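Local coordinates for probable signal peptide protein (Ralstonia solanacearum, PDB 2QGU) that binds a phospholipid, seen here as a phosphatidylethanolamine, and as an MlaC-family protein probably ferries phospholipids across the periplasm, at residues 186-189 / 195-198; 77-80 / 85-88. The protein carries 13 engineered substitutions. One frame throughout, in Å; residues are numbered along the deposited sequence.

Interaction 1. Residues 186-189 / 195-198; sequences SKRG and VQFL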
ATOM      1  N   SER A 186      -4.964 -22.184  -3.497  1.00  9.32           N
ATOM      2  CA  SER A 186      -5.843 -23.305  -3.831  1.00  9.31           C
ATOM      3  C   SER A 186      -5.334 -24.091  -5.040  1.00  9.33           C
ATOM      4  O   SER A 186      -5.156 -25.310  -4.971  1.00  9.30           O
ATOM      5  CB  SER A 186      -7.264 -22.807  -4.106  1.00  8.99           C
ATOM      6  OG  SER A 186      -8.109 -23.884  -4.459  1.00 10.31           O
ATOM      7  N   LYS A 187      -5.088 -23.380  -6.138  1.00  9.40           N
ATOM      8  CA  LYS A 187      -4.706 -23.998  -7.407  1.00  9.76           C
ATOM      9  C   LYS A 187      -3.306 -24.609  -7.389  1.00  9.70           C
ATOM     10  O   LYS A 187      -3.042 -25.584  -8.102  1.00 10.17           O
ATOM     11  CB  LYS A 187      -4.834 -22.989  -8.547  1.00  9.93           C
ATOM     12  CG  LYS A 187      -6.280 -22.755  -8.978  1.00 10.65           C
ATOM     13  CD  LYS A 187      -6.416 -21.592  -9.941  1.00 12.00           C
ATOM     14  CE  LYS A 187      -7.809 -21.552 -10.558  1.00 13.67           C
ATOM     15  NZ  LYS A 187      -8.897 -21.371  -9.557  1.00 14.90           N
ATOM     16  N   ARG A 188      -2.423 -24.042  -6.575  1.00  9.75           N
ATOM     17  CA  ARG A 188      -1.023 -24.476  -6.526  1.00  9.43           C
ATOM     18  C   ARG A 188      -0.690 -25.317  -5.294  1.00  9.42           C
ATOM     19  O   ARG A 188       0.455 -25.747  -5.120  1.00 10.20           O
ATOM     20  CB  ARG A 188      -0.072 -23.281  -6.643  1.00  9.41           C
ATOM     21  CG  ARG A 188      -0.253 -22.499  -7.930  1.00  9.92           C
ATOM     22  CD  ARG A 188       0.804 -21.431  -8.087  1.00 10.82           C
ATOM     23  NE  ARG A 188       0.529 -20.581  -9.245  1.00 10.89           N
ATOM     24  CZ  ARG A 188       1.467 -19.979  -9.975  1.00 12.05           C
ATOM     25  NH1 ARG A 188       2.751 -20.129  -9.680  1.00 12.82           N
ATOM     26  NH2 ARG A 188       1.119 -19.224 -11.009  1.00 13.05           N
ATOM     27  N   GLY A 189      -1.682 -25.546  -4.440  1.00  9.41           N
ATOM     28  CA  GLY A 189      -1.560 -26.526  -3.361  1.00  9.11           C
ATOM     29  C   GLY A 189      -0.823 -26.081  -2.109  1.00  9.18           C
ATOM     30  O   GLY A 189      -0.369 -26.917  -1.324  1.00  9.02           O
ATOM     31  N   VAL A 195       4.439 -18.143  -3.062  1.00 10.20           N
ATOM     32  CA  VAL A 195       5.791 -17.612  -3.248  1.00 10.47           C
ATOM     33  C   VAL A 195       6.181 -17.668  -4.730  1.00 10.75           C
ATOM     34  O   VAL A 195       6.682 -16.692  -5.290  1.00 10.79           O
ATOM     35  CB  VAL A 195       6.826 -18.368  -2.374  1.00 10.24           C
ATOM     36  CG1 VAL A 195       8.260 -17.899  -2.668  1.00 10.70           C
ATOM     37  CG2 VAL A 195       6.509 -18.205  -0.889  1.00 10.90           C
ATOM     38  N   GLN A 196       5.930 -18.813  -5.359  1.00 10.94           N
ATOM     39  CA  GLN A 196       6.181 -18.995  -6.788  1.00 11.44           C
ATOM     40  C   GLN A 196       5.414 -17.969  -7.631  1.00 10.60           C
ATOM     41  O   GLN A 196       5.979 -17.357  -8.542  1.00 10.88           O
ATOM     42  CB  GLN A 196       5.794 -20.420  -7.195  1.00 11.54           C
ATOM     43  CG  GLN A 196       6.068 -20.786  -8.649  1.00 12.81           C
ATOM     44  CD  GLN A 196       5.521 -22.157  -9.005  1.00 13.17           C
ATOM     45  OE1 GLN A 196       4.318 -22.407  -8.898  1.00 14.74           O
ATOM     46  NE2 GLN A 196       6.404 -23.053  -9.431  1.00 16.47           N
ATOM     47  N   PHE A 197       4.132 -17.788  -7.319  1.00  9.81           N
ATOM     48  CA  PHE A 197       3.277 -16.830  -8.017  1.00  9.77           C
ATOM     49  C   PHE A 197       3.805 -15.402  -7.892  1.00  9.61           C
ATOM     50  O   PHE A 197       3.856 -14.664  -8.883  1.00  9.79           O
ATOM     51  CB  PHE A 197       1.847 -16.933  -7.477  1.00 10.13           C
ATOM     52  CG  PHE A 197       0.915 -15.852  -7.964  1.00 10.05           C
ATOM     53  CD1 PHE A 197       0.341 -15.924  -9.231  1.00 10.73           C
ATOM     54  CD2 PHE A 197       0.575 -14.788  -7.133  1.00  9.53           C
ATOM     55  CE1 PHE A 197      -0.537 -14.938  -9.670  1.00 10.82           C
ATOM     56  CE2 PHE A 197      -0.303 -13.796  -7.566  1.00  9.99           C
ATOM     57  CZ  PHE A 197      -0.861 -13.875  -8.835  1.00 10.31           C
ATOM     58  N   LEU A 198       4.193 -15.009  -6.681  1.00  9.79           N
ATOM     59  CA  LEU A 198       4.721 -13.657  -6.485  1.00  9.77           C
ATOM     60  C   LEU A 198       6.011 -13.437  -7.269  1.00  9.90           C
ATOM     61  O   LEU A 198       6.212 -12.370  -7.844  1.00 10.03           O
ATOM     62  CB  LEU A 198       4.886 -13.331  -4.999  1.00  9.44           C
ATOM     63  CG  LEU A 198       3.572 -13.160  -4.225  1.00 10.35           C
ATOM     64  CD1 LEU A 198       3.854 -13.006  -2.736  1.00 10.78           C
ATOM     65  CD2 LEU A 198       2.753 -11.976  -4.730  1.00 11.19           C
TER
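NH1 of Arg188 reaches OE1 of Gln196 at 2.9 Å, while NH2 of the same guanidinium makes a salt bridge with Glu200, one turn further along helix 191-206. The bond to Gln196 is weak, bent to 128° at the hydrogen, and the amide is steeply inclined to the guanidinium, with OE1 approaching obliquely. Glu200 is therefore the stronger polar partner, and the glutamine adds a second, looser hold. CG of Gln196 lies in the guanidinium plane at its edge, 3.5 Å from Arg188 NH1, where the glutamine chain crosses the arginine at a slant.

Over one face of the guanidinium sits Phe197. Its CB lies above the centre of the Arg188 group, 3.9 Å from the plane, whereas the ring turns away from that face. The ring and guanidinium planes are nearly perpendicular, at 81°. NH2 of Arg188 meets the edge of the Phe197 ring at CD1, 3.8 Å away. This is van der Waals contact at the edge of the ring, with no cation over its face. With CG of Phe197 anti to the backbone N (chi1 171°), the ring is directed toward helix 173-188, where it packs on Gln180 and Val184. The arginine chain runs extended from CG to NE, long enough to span segments whose nearest CA atoms, those of Arg188 and Phe197, are 8.9 Å apart.

Gly189, with positive phi, forms a Schellman motif after the first helix, and the chain turns back into helix 191-206. The arrangement is that of two consecutive helices, the last of the chain, joined by a tight turn and set at a steep angle, bridged near the turn by an arginine and packed by a phenylalanine.

Interaction 2. Residues 77-80 / 85-88; sequences TTQI and FWSQ
One face of the Trp86 indole is covered by the aliphatic part of Gln79, whose CG stands 3.3 Å above the ring plane. Measured to the centroid of the six-membered ring, the distance from Gln79 CG is 3.4 Å, and the approach is only 13° off the normal: a well-centred CH-pi contact. Thr78 comes in obliquely beside it, its methyl CG2 lying 3.9 Å from CZ3 of Trp86, toward the benzo end of the indole. The amide of Gln79 does not lie flat on the ring but stands nearly upright to it, the two planes 81° apart.

The way the side chains leave the backbone explains this fit. CG of Trp86 is anti to its own N (chi1 171°), which swings the indole back against helix 74-82, and CG of Gln79 is followed by an extended chain that runs across the indole toward its pyrrole nitrogen. There NE2 of Gln79 ends 3.1 Å from NE1 of Trp86. Both are donors, so this closeness is packing and not a hydrogen bond.

The hydroxyl of Thr78 points elsewhere, bonding to the carbonyl of Phe74 one turn back, and its side chain also packs on Gln98 and Phe101 of helix 91-114. The carbonyl of Trp86 accepts a bond from the side chain of Gln94, tying that backbone to helix 91-114.

Dispersion and CH-pi attraction, given by the CG methylene of a glutamine, thus help to hold the loop after helix 74-82 back onto that helix, while NE2 stands above the indole's nitrogen end, off the line of the N-H, and adds chiefly packing.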
ATOM      1  N   THR A  77      -1.081  -5.757   6.370  1.00  8.46           N
ATOM      2  CA  THR A  77      -1.643  -5.887   5.027  1.00  7.94           C
ATOM      3  C   THR A  77      -1.403  -7.291   4.478  1.00  7.93           C
ATOM      4  O   THR A  77      -2.295  -7.899   3.889  1.00  7.94           O
ATOM      5  CB  THR A  77      -1.029  -4.870   4.059  1.00  8.09           C
ATOM      6  OG1 THR A  77      -0.910  -3.601   4.712  1.00  7.09           O
ATOM      7  CG2 THR A  77      -1.891  -4.729   2.805  1.00  7.72           C
ATOM      8  N   THR A  78      -0.189  -7.795   4.686  1.00  8.15           N
ATOM      9  CA  THR A  78       0.187  -9.116   4.194  1.00  8.36           C
ATOM     10  C   THR A  78      -0.552 -10.215   4.950  1.00  8.81           C
ATOM     11  O   THR A  78      -1.013 -11.181   4.345  1.00  9.02           O
ATOM     12  CB  THR A  78       1.706  -9.327   4.281  1.00  8.21           C
ATOM     13  OG1 THR A  78       2.368  -8.303   3.529  1.00  7.91           O
ATOM     14  CG2 THR A  78       2.101 -10.686   3.701  1.00  8.26           C
ATOM     15  N   GLN A  79      -0.666 -10.055   6.267  1.00  9.19           N
ATOM     16  CA  GLN A  79      -1.438 -10.985   7.089  1.00 10.40           C
ATOM     17  C   GLN A  79      -2.885 -11.080   6.611  1.00 10.04           C
ATOM     18  O   GLN A  79      -3.432 -12.174   6.477  1.00 10.44           O
ATOM     19  CB  GLN A  79      -1.399 -10.569   8.554  1.00 10.91           C
ATOM     20  CG  GLN A  79      -0.065 -10.813   9.210  1.00 14.33           C
ATOM     21  CD  GLN A  79      -0.046 -10.419  10.670  1.00 18.48           C
ATOM     22  OE1 GLN A  79      -0.543  -9.358  11.049  1.00 21.62           O
ATOM     23  NE2 GLN A  79       0.543 -11.271  11.501  1.00 21.69           N
ATOM     24  N   ILE A  80      -3.506  -9.932   6.344  1.00  9.40           N
ATOM     25  CA  ILE A  80      -4.884  -9.933   5.870  1.00  9.68           C
ATOM     26  C   ILE A  80      -4.977 -10.650   4.522  1.00  9.65           C
ATOM     27  O   ILE A  80      -5.857 -11.493   4.322  1.00 10.49           O
ATOM     28  CB  ILE A  80      -5.455  -8.507   5.761  1.00  9.41           C
ATOM     29  CG1 ILE A  80      -5.565  -7.879   7.157  1.00 10.01           C
ATOM     30  CG2 ILE A  80      -6.832  -8.530   5.075  1.00 10.25           C
ATOM     31  CD1 ILE A  80      -5.731  -6.359   7.135  1.00 10.70           C
ATOM     32  N   PHE A  85      -4.022 -18.727   5.861  1.00 14.65           N
ATOM     33  CA  PHE A  85      -2.760 -19.327   5.413  1.00 14.71           C
ATOM     34  C   PHE A  85      -1.521 -18.654   6.001  1.00 15.21           C
ATOM     35  O   PHE A  85      -0.414 -19.183   5.896  1.00 14.55           O
ATOM     36  CB  PHE A  85      -2.695 -19.363   3.874  1.00 14.93           C
ATOM     37  CG  PHE A  85      -3.892 -20.015   3.237  1.00 15.84           C
ATOM     38  CD1 PHE A  85      -4.038 -21.397   3.260  1.00 16.24           C
ATOM     39  CD2 PHE A  85      -4.884 -19.249   2.635  1.00 16.38           C
ATOM     40  CE1 PHE A  85      -5.151 -22.011   2.686  1.00 16.18           C
ATOM     41  CE2 PHE A  85      -6.005 -19.854   2.053  1.00 16.74           C
ATOM     42  CZ  PHE A  85      -6.131 -21.243   2.085  1.00 16.78           C
ATOM     43  N   TRP A  86      -1.706 -17.493   6.626  1.00 15.72           N
ATOM     44  CA  TRP A  86      -0.595 -16.782   7.257  1.00 16.91           C
ATOM     45  C   TRP A  86       0.131 -17.679   8.257  1.00 17.42           C
ATOM     46  O   TRP A  86       1.357 -17.793   8.212  1.00 17.29           O
ATOM     47  CB  TRP A  86      -1.077 -15.494   7.934  1.00 17.40           C
ATOM     48  CG  TRP A  86      -0.022 -14.833   8.779  1.00 18.42           C
ATOM     49  CD1 TRP A  86       0.115 -14.924  10.134  1.00 19.38           C
ATOM     50  CD2 TRP A  86       1.046 -13.989   8.324  1.00 18.78           C
ATOM     51  NE1 TRP A  86       1.196 -14.189  10.553  1.00 19.80           N
ATOM     52  CE2 TRP A  86       1.787 -13.604   9.465  1.00 19.28           C
ATOM     53  CE3 TRP A  86       1.446 -13.519   7.069  1.00 18.78           C
ATOM     54  CZ2 TRP A  86       2.909 -12.768   9.387  1.00 19.46           C
ATOM     55  CZ3 TRP A  86       2.563 -12.684   6.990  1.00 18.58           C
ATOM     56  CH2 TRP A  86       3.277 -12.318   8.144  1.00 18.80           C
ATOM     57  N   SER A  87      -0.637 -18.326   9.132  1.00 18.32           N
ATOM     58  CA  SER A  87      -0.077 -19.235  10.137  1.00 19.25           C
ATOM     59  C   SER A  87       0.563 -20.491   9.530  1.00 19.54           C
ATOM     60  O   SER A  87       1.451 -21.094  10.145  1.00 20.01           O
ATOM     61  CB  SER A  87      -1.138 -19.611  11.177  1.00 19.30           C
ATOM     62  OG  SER A  87      -2.214 -20.316  10.584  1.00 20.97           O
ATOM     63  N   GLN A  88       0.121 -20.871   8.331  1.00 19.57           N
ATOM     64  CA  GLN A  88       0.685 -22.009   7.586  1.00 19.65           C
ATOM     65  C   GLN A  88       2.082 -21.745   7.017  1.00 19.06           C
ATOM     66  O   GLN A  88       2.838 -22.680   6.749  1.00 19.33           O
ATOM     67  CB  GLN A  88      -0.242 -22.418   6.439  1.00 19.78           C
ATOM     68  CG  GLN A  88      -1.342 -23.397   6.804  1.00 21.09           C
ATOM     69  CD  GLN A  88      -2.236 -23.750   5.618  1.00 20.73           C
ATOM     70  OE1 GLN A  88      -3.446 -23.902   5.772  1.00 23.17           O
ATOM     71  NE2 GLN A  88      -1.644 -23.872   4.428  1.00 22.59           N
TER

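Overall arrangement
Following the chain, interaction 2 comes first: it closes the short turn at the end of helix 74-82, folding the segment that leads into helix 91-114 back onto the helix just left. The chain then runs through helix 91-114, the antiparallel sheet and helix 173-188 before interaction 1 closes the turn between that helix and helix 191-206. The two loops are in series, neither enclosing nor crossing the other. The centres of interactions 1 and 2 are 14 Å apart, and the two do not touch, though both lie on the same side of the chain's centre. Helix 91-114 lies against both, through Ile97, and Phe85 adds a second link by touching Ile185 of helix 173-188.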